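Local coordinates for protein EmGH1 (Erythrobacter marinus, PDB 5Z87) that probably hydrolyses beta-glucosides as a family 3 glycoside hydrolase, releasing terminal glucose from short oligosaccharides, at residues A[127-141]-A[165-179]. Residues are numbered along the deposited sequence; the frame is centred on the assembly and turned at random.
Sequences VFEECLHGLLADGAT and TAKEARSRGSQGCFS
Asp-138 O is gripped by both end nitrogens of Arg-172, NH1 at 2.8 Å and NH2 at 2.9 Å, the oxygen lying in the guanidinium plane while Ala-137 CB sits over one face. This clamp ties the type II turn 137-140 to the end of helix 155-171 in a beta-alpha-beta unit of the N-terminal, TIM-barrel-like domain; Arg-172 NE donates to Asn-104 OD1. One helical turn earlier, the chain of Glu-168 runs straight past CG (chi2 -163°). Glu-168 OE1 receives Thr-141 N on its syn lone pair at 3.1 Å, and OE2 meets Thr-141 OG1, while a water joins OE1 to Leu-135 N and Thr-141 O. After the helix closes in a Schellman motif at Gly-173, strand 176-177 runs parallel to 127-129, with Glu-129 N donating to Gly-176 O and Phe-178 N to Glu-129 O. A chi1 of 172° swings Ser-174 OG away from its own N and toward Val-127 O, to which it donates at 2.9 Å. Gln-175 OE1 accepts Val-127 N in its carbonyl plane. Beyond the strands the contact enters the pocket holding a bound dithiothreitol: Glu-130 OE1 bonds to that ligand and to Tyr-93, and approaches the Phe-178 ring at its edge. The Phe-178 and Phe-128 rings form an offset stack, planes 26° apart, with Phe-178 CE1 3.5 Å from Phe-128 CG.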
loop_
_atom_site.group_PDB
_atom_site.type_symbol
_atom_site.label_atom_id
_atom_site.label_comp_id
_atom_site.label_asym_id
_atom_site.label_seq_id
_atom_site.Cartn_x
_atom_site.Cartn_y
_atom_site.Cartn_z
ATOM N N VAL A 127 -5.714 35.706 -12.138
ATOM C CA VAL A 127 -5.401 35.045 -13.398
ATOM C C VAL A 127 -4.442 33.919 -13.038
ATOM O O VAL A 127 -3.255 34.165 -12.790
ATOM C CB VAL A 127 -4.788 36.004 -14.427
ATOM C CG1 VAL A 127 -4.443 35.263 -15.722
ATOM C CG2 VAL A 127 -5.747 37.154 -14.705
ATOM N N PHE A 128 -4.952 32.691 -12.985
ATOM C CA PHE A 128 -4.192 31.556 -12.463
ATOM C C PHE A 128 -3.542 30.802 -13.615
ATOM O O PHE A 128 -4.219 30.435 -14.583
ATOM C CB PHE A 128 -5.091 30.605 -11.663
ATOM C CG PHE A 128 -5.534 31.143 -10.332
ATOM C CD1 PHE A 128 -4.610 31.393 -9.329
ATOM C CD2 PHE A 128 -6.880 31.370 -10.072
ATOM C CE1 PHE A 128 -5.008 31.878 -8.086
ATOM C CE2 PHE A 128 -7.290 31.839 -8.835
ATOM C CZ PHE A 128 -6.339 32.114 -7.840
ATOM N N GLU A 129 -2.238 30.567 -13.512
ATOM C CA GLU A 129 -1.525 29.752 -14.492
ATOM C C GLU A 129 -0.803 28.626 -13.757
ATOM O O GLU A 129 -0.826 28.556 -12.527
ATOM C CB GLU A 129 -0.562 30.609 -15.322
ATOM C CG GLU A 129 -1.270 31.741 -16.104
ATOM C CD GLU A 129 -2.042 31.241 -17.308
ATOM O OE1 GLU A 129 -2.851 32.018 -17.861
ATOM O OE2 GLU A 129 -1.853 30.065 -17.707
ATOM N N GLU A 130 -0.184 27.720 -14.511
ATOM C CA GLU A 130 0.620 26.641 -13.945
ATOM C C GLU A 130 2.089 27.019 -14.045
ATOM O O GLU A 130 2.535 27.495 -15.091
ATOM C CB GLU A 130 0.381 25.312 -14.665
ATOM C CG GLU A 130 -1.058 24.884 -14.723
ATOM C CD GLU A 130 -1.558 24.292 -13.412
ATOM O OE1 GLU A 130 -2.757 23.936 -13.353
ATOM O OE2 GLU A 130 -0.761 24.179 -12.453
ATOM N N CYS A 131 2.832 26.803 -12.962
ATOM C CA CYS A 131 4.243 27.160 -12.854
ATOM C C CYS A 131 5.051 26.023 -12.242
ATOM O O CYS A 131 5.886 26.242 -11.371
ATOM C CB CYS A 131 4.420 28.415 -12.009
ATOM S SG CYS A 131 3.749 29.918 -12.779
ATOM N N LEU A 132 4.823 24.789 -12.699
ATOM C CA LEU A 132 5.454 23.625 -12.071
ATOM C C LEU A 132 6.974 23.686 -12.175
ATOM O O LEU A 132 7.686 23.477 -11.189
ATOM C CB LEU A 132 4.934 22.336 -12.714
ATOM C CG LEU A 132 5.452 21.004 -12.159
ATOM C CD1 LEU A 132 5.113 20.823 -10.691
ATOM C CD2 LEU A 132 4.883 19.865 -12.970
ATOM N N HIS A 133 7.487 23.964 -13.369
ATOM C CA HIS A 133 8.921 24.010 -13.635
ATOM C C HIS A 133 9.182 25.127 -14.636
ATOM O O HIS A 133 9.861 24.952 -15.650
ATOM C CB HIS A 133 9.420 22.656 -14.142
ATOM C CG HIS A 133 8.765 22.219 -15.413
ATOM N ND1 HIS A 133 9.283 22.519 -16.656
ATOM C CD2 HIS A 133 7.610 21.552 -15.638
ATOM C CE1 HIS A 133 8.485 22.034 -17.591
ATOM N NE2 HIS A 133 7.459 21.449 -17.000
ATOM N N GLY A 134 8.632 26.297 -14.334
ATOM C CA GLY A 134 8.477 27.383 -15.277
ATOM C C GLY A 134 7.015 27.600 -15.632
ATOM O O GLY A 134 6.140 26.777 -15.362
ATOM N N LEU A 135 6.760 28.735 -16.259
ATOM C CA LEU A 135 5.395 29.080 -16.628
ATOM C C LEU A 135 4.903 28.210 -17.781
ATOM O O LEU A 135 5.542 28.135 -18.831
ATOM C CB LEU A 135 5.329 30.552 -17.014
ATOM C CG LEU A 135 4.067 31.011 -17.716
ATOM C CD1 LEU A 135 2.875 31.001 -16.766
ATOM C CD2 LEU A 135 4.355 32.400 -18.251
ATOM N N LEU A 136 3.758 27.553 -17.594
ATOM C CA LEU A 136 3.151 26.776 -18.672
ATOM C C LEU A 136 2.476 27.755 -19.626
ATOM O O LEU A 136 1.278 28.039 -19.544
ATOM C CB LEU A 136 2.168 25.751 -18.122
ATOM C CG LEU A 136 1.835 24.499 -18.942
ATOM C CD1 LEU A 136 0.731 23.708 -18.242
ATOM C CD2 LEU A 136 1.431 24.776 -20.389
ATOM N N ALA A 137 3.269 28.272 -20.560
ATOM C CA ALA A 137 2.743 29.200 -21.555
ATOM C C ALA A 137 3.692 29.243 -22.740
ATOM O O ALA A 137 4.893 29.003 -22.604
ATOM C CB ALA A 137 2.551 30.615 -20.988
ATOM N N ASP A 138 3.130 29.569 -23.898
ATOM C CA ASP A 138 3.900 29.607 -25.129
ATOM C C ASP A 138 5.089 30.551 -24.995
ATOM O O ASP A 138 4.947 31.696 -24.555
ATOM C CB ASP A 138 2.995 30.038 -26.278
ATOM C CG ASP A 138 3.503 29.576 -27.611
ATOM O OD1 ASP A 138 4.497 30.161 -28.102
ATOM O OD2 ASP A 138 2.915 28.612 -28.153
ATOM N N GLY A 139 6.273 30.049 -25.333
ATOM C CA GLY A 139 7.472 30.855 -25.301
ATOM C C GLY A 139 8.092 31.105 -23.944
ATOM O O GLY A 139 9.056 31.865 -23.871
ATOM N N ALA A 140 7.596 30.494 -22.866
ATOM C CA ALA A 140 8.209 30.683 -21.551
ATOM C C ALA A 140 9.358 29.695 -21.323
ATOM O O ALA A 140 9.399 28.614 -21.917
ATOM C CB ALA A 140 7.168 30.533 -20.441
ATOM N N THR A 141 10.298 30.089 -20.454
ATOM C CA THR A 141 11.461 29.269 -20.118
ATOM C C THR A 141 11.045 27.989 -19.390
ATOM O O THR A 141 10.383 28.044 -18.349
ATOM C CB THR A 141 12.432 30.057 -19.249
ATOM O OG1 THR A 141 12.527 31.398 -19.733
ATOM C CG2 THR A 141 13.820 29.406 -19.258
ATOM N N THR A 165 10.619 32.460 -12.939
ATOM C CA THR A 165 9.301 32.024 -13.380
ATOM C C THR A 165 8.224 33.034 -12.997
ATOM O O THR A 165 7.297 33.289 -13.775
ATOM C CB THR A 165 8.975 30.649 -12.777
ATOM O OG1 THR A 165 9.934 29.677 -13.223
ATOM C CG2 THR A 165 7.582 30.218 -13.192
ATOM N N ALA A 166 8.316 33.596 -11.785
ATOM C CA ALA A 166 7.325 34.576 -11.355
ATOM C C ALA A 166 7.363 35.830 -12.236
ATOM O O ALA A 166 6.310 36.352 -12.633
ATOM C CB ALA A 166 7.549 34.930 -9.883
ATOM N N LYS A 167 8.569 36.316 -12.558
ATOM C CA LYS A 167 8.718 37.462 -13.455
ATOM C C LYS A 167 7.987 37.225 -14.759
ATOM O O LYS A 167 7.230 38.082 -15.226
ATOM C CB LYS A 167 10.197 37.726 -13.746
ATOM C CG LYS A 167 10.960 38.420 -12.660
ATOM C CD LYS A 167 12.436 38.527 -13.055
ATOM C CE LYS A 167 13.263 39.073 -11.905
ATOM N NZ LYS A 167 14.721 38.976 -12.184
ATOM N N GLU A 168 8.224 36.061 -15.372
ATOM C CA GLU A 168 7.607 35.760 -16.654
ATOM C C GLU A 168 6.092 35.681 -16.521
ATOM O O GLU A 168 5.358 36.123 -17.414
ATOM C CB GLU A 168 8.186 34.455 -17.229
ATOM C CG GLU A 168 9.705 34.485 -17.456
ATOM C CD GLU A 168 10.237 33.380 -18.379
ATOM O OE1 GLU A 168 9.442 32.639 -19.013
ATOM O OE2 GLU A 168 11.482 33.257 -18.465
ATOM N N ALA A 169 5.604 35.140 -15.404
ATOM C CA ALA A 169 4.163 34.985 -15.229
ATOM C C ALA A 169 3.492 36.336 -14.983
ATOM O O ALA A 169 2.486 36.665 -15.620
ATOM C CB ALA A 169 3.874 34.010 -14.080
ATOM N N ARG A 170 4.036 37.131 -14.060
ATOM C CA ARG A 170 3.402 38.395 -13.699
ATOM C C ARG A 170 3.429 39.378 -14.870
ATOM O O ARG A 170 2.438 40.069 -15.134
ATOM C CB ARG A 170 4.088 38.977 -12.458
ATOM C CG ARG A 170 3.337 40.124 -11.788
ATOM C CD ARG A 170 1.945 39.689 -11.332
ATOM N NE ARG A 170 1.073 40.814 -11.002
ATOM C CZ ARG A 170 0.861 41.256 -9.766
ATOM N NH1 ARG A 170 0.056 42.291 -9.548
ATOM N NH2 ARG A 170 1.461 40.666 -8.743
ATOM N N SER A 171 4.536 39.424 -15.609
ATOM C CA SER A 171 4.602 40.295 -16.778
ATOM C C SER A 171 3.575 39.912 -17.835
ATOM O O SER A 171 3.176 40.765 -18.636
ATOM C CB SER A 171 6.013 40.267 -17.381
ATOM O OG SER A 171 6.240 39.037 -18.047
ATOM N N ARG A 172 3.132 38.660 -17.859
ATOM C CA ARG A 172 2.118 38.211 -18.809
ATOM C C ARG A 172 0.706 38.262 -18.229
ATOM O O ARG A 172 -0.236 37.774 -18.862
ATOM C CB ARG A 172 2.443 36.793 -19.305
ATOM C CG ARG A 172 3.742 36.712 -20.122
ATOM C CD ARG A 172 4.210 35.271 -20.371
ATOM N NE ARG A 172 3.338 34.584 -21.315
ATOM C CZ ARG A 172 3.757 33.719 -22.232
ATOM N NH1 ARG A 172 5.052 33.415 -22.327
ATOM N NH2 ARG A 172 2.882 33.160 -23.057
ATOM N N GLY A 173 0.531 38.843 -17.048
ATOM C CA GLY A 173 -0.794 39.055 -16.514
ATOM C C GLY A 173 -1.255 38.048 -15.489
ATOM O O GLY A 173 -2.369 38.180 -14.977
ATOM N N SER A 174 -0.444 37.053 -15.165
ATOM C CA SER A 174 -0.818 36.075 -14.151
ATOM C C SER A 174 -0.273 36.505 -12.797
ATOM O O SER A 174 0.926 36.751 -12.662
ATOM C CB SER A 174 -0.281 34.692 -14.523
ATOM O OG SER A 174 -0.468 33.762 -13.472
ATOM N N GLN A 175 -1.142 36.588 -11.792
ATOM C CA GLN A 175 -0.683 36.932 -10.451
ATOM C C GLN A 175 -0.916 35.796 -9.457
ATOM O O GLN A 175 -0.787 36.008 -8.244
ATOM C CB GLN A 175 -1.374 38.201 -9.947
ATOM C CG GLN A 175 -1.868 39.120 -11.058
ATOM C CD GLN A 175 -3.285 38.738 -11.485
ATOM O OE1 GLN A 175 -3.671 37.572 -11.384
ATOM N NE2 GLN A 175 -4.067 39.717 -11.939
ATOM N N GLY A 176 -1.263 34.608 -9.926
ATOM C CA GLY A 176 -1.341 33.451 -9.048
ATOM C C GLY A 176 -1.124 32.180 -9.832
ATOM O O GLY A 176 -1.426 32.109 -11.030
ATOM N N CYS A 177 -0.582 31.166 -9.160
ATOM C CA CYS A 177 -0.393 29.875 -9.805
ATOM C C CYS A 177 -0.830 28.743 -8.889
ATOM O O CYS A 177 -0.898 28.882 -7.662
ATOM C CB CYS A 177 1.064 29.652 -10.240
ATOM S SG CYS A 177 2.214 29.595 -8.872
ATOM N N PHE A 178 -1.127 27.614 -9.529
ATOM C CA PHE A 178 -1.478 26.375 -8.848
ATOM C C PHE A 178 -0.223 25.511 -8.691
ATOM O O PHE A 178 -0.099 24.418 -9.235
ATOM C CB PHE A 178 -2.568 25.647 -9.626
ATOM C CG PHE A 178 -3.864 26.419 -9.752
ATOM C CD1 PHE A 178 -4.258 27.327 -8.768
ATOM C CD2 PHE A 178 -4.704 26.209 -10.850
ATOM C CE1 PHE A 178 -5.457 28.013 -8.878
ATOM C CE2 PHE A 178 -5.912 26.895 -10.973
ATOM C CZ PHE A 178 -6.296 27.789 -9.979
ATOM N N SER A 179 0.734 26.069 -7.958
ATOM C CA SER A 179 2.066 25.515 -7.758
ATOM C C SER A 179 2.605 26.096 -6.470
ATOM O O SER A 179 2.171 27.177 -6.058
ATOM C CB SER A 179 3.010 25.870 -8.927
ATOM O OG SER A 179 2.547 25.330 -10.151
HETATM O O HOH W 1 1.690 23.620 -11.743
HETATM O O HOH W 2 8.977 30.153 -17.209
#